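Local coordinates for protein sulfide-quinone reductase (Aquifex aeolicus, PDB 3HYW) that oxidises hydrogen sulfide and passes the electrons through FAD to a membrane quinone, building up polysulfide that is released typically as cyclooctasulfur, at residues H128-E131 against T132-K135. Numbering follows the deposited sequence.
Sequences HALE and TQKK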
# COMPACT_ATOMS: atom_id res chain seq x y z
N HIS A 128 -7.28 33.95 -14.04
CA HIS A 128 -8.18 32.85 -13.65
C HIS A 128 -8.13 32.55 -12.14
O HIS A 128 -9.16 32.31 -11.52
CB HIS A 128 -7.84 31.57 -14.42
CG HIS A 128 -8.30 31.57 -15.85
ND1 HIS A 128 -7.42 31.43 -16.90
CD2 HIS A 128 -9.53 31.67 -16.40
CE1 HIS A 128 -8.09 31.46 -18.04
NE2 HIS A 128 -9.37 31.60 -17.76
N ALA A 129 -6.92 32.54 -11.57
CA ALA A 129 -6.75 32.28 -10.14
C ALA A 129 -7.49 33.30 -9.26
O ALA A 129 -8.05 32.95 -8.23
CB ALA A 129 -5.26 32.23 -9.76
N LEU A 130 -7.51 34.56 -9.70
CA LEU A 130 -8.24 35.61 -8.99
C LEU A 130 -9.76 35.40 -9.00
O LEU A 130 -10.43 35.64 -8.00
CB LEU A 130 -7.86 36.99 -9.50
CG LEU A 130 -6.44 37.39 -9.05
CD1 LEU A 130 -5.84 38.45 -9.95
CD2 LEU A 130 -6.42 37.83 -7.59
N GLU A 131 -10.29 34.93 -10.13
CA GLU A 131 -11.69 34.54 -10.24
C GLU A 131 -12.02 33.38 -9.30
O GLU A 131 -13.07 33.36 -8.67
CB GLU A 131 -12.04 34.14 -11.68
CG GLU A 131 -11.80 35.23 -12.73
CD GLU A 131 -12.37 34.88 -14.10
OE1 GLU A 131 -12.37 33.68 -14.47
OE2 GLU A 131 -12.82 35.81 -14.81
N THR A 132 -11.11 32.40 -9.22
CA THR A 132 -11.24 31.28 -8.28
C THR A 132 -11.31 31.74 -6.82
O THR A 132 -12.13 31.23 -6.05
CB THR A 132 -10.07 30.29 -8.43
OG1 THR A 132 -10.05 29.79 -9.77
CG2 THR A 132 -10.20 29.12 -7.45
N GLN A 133 -10.45 32.69 -6.45
CA GLN A 133 -10.44 33.27 -5.11
C GLN A 133 -11.83 33.80 -4.77
O GLN A 133 -12.33 33.57 -3.67
CB GLN A 133 -9.38 34.37 -5.00
CG GLN A 133 -9.24 34.99 -3.61
CD GLN A 133 -8.16 36.08 -3.53
OE1 GLN A 133 -7.13 36.03 -4.22
NE2 GLN A 133 -8.40 37.07 -2.67
N LYS A 134 -12.45 34.49 -5.73
CA LYS A 134 -13.77 35.09 -5.54
C LYS A 134 -14.87 34.05 -5.33
O LYS A 134 -15.81 34.29 -4.58
CB LYS A 134 -14.13 36.00 -6.72
CG LYS A 134 -13.22 37.21 -6.90
CD LYS A 134 -13.83 38.21 -7.86
CE LYS A 134 -12.79 39.22 -8.35
NZ LYS A 134 -13.39 40.59 -8.52
N LYS A 135 -14.74 32.90 -6.00
CA LYS A 135 -15.72 31.82 -5.89
C LYS A 135 -15.53 31.00 -4.62
O LYS A 135 -16.49 30.41 -4.12
CB LYS A 135 -15.71 30.93 -7.13
CG LYS A 135 -16.45 31.54 -8.32
CD LYS A 135 -16.46 30.63 -9.54
CE LYS A 135 -17.55 29.56 -9.48
NZ LYS A 135 -17.70 28.84 -10.79
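His-128 and Thr-132 meet one turn apart along a helix, where Thr-132 N donates to His-128 O at 3.0 Å in a fairly straight bond. Three more i to i+4 backbone bonds follow: Gln-133 N to Ala-129 O at 3.0 Å, Lys-134 N to Leu-130 O at 3.2 Å and Lys-135 N to Glu-131 O, also at 3.2 Å. The last is the most bent, with 143° at the hydrogen.

The side chain of Thr-132 folds back onto the same turn. With OG1 beside its own backbone N (chi1 -59°), the hydroxyl comes within 3.2 Å of His-128 O, while Ser-122 O, in the loop before the helix, is its stronger partner; the buried hydroxyl thus ties the helix to that loop.

These residues belong to helix 126-141 of the pyridine nucleotide-disulphide oxidoreductase fold, and Ala-129, Leu-130 and Thr-132 form its side against helix 45-50. Ala-129 and Thr-132 pack on Ala-49, and Leu-130 on Leu-48. The methyl of Ala-129 stands about 7 Å from the bound FAD.

Among the longer side chains, Leu-130 and Gln-133 run side by side in the same direction, whereas the chain of Lys-134 starts over the preceding turn, its CG 3.4 Å from Leu-130 O, before leading away. Lys-135 departs too, bending at chi3 (82°) to bring NZ into a weak hydrogen bond with Asn-119 O.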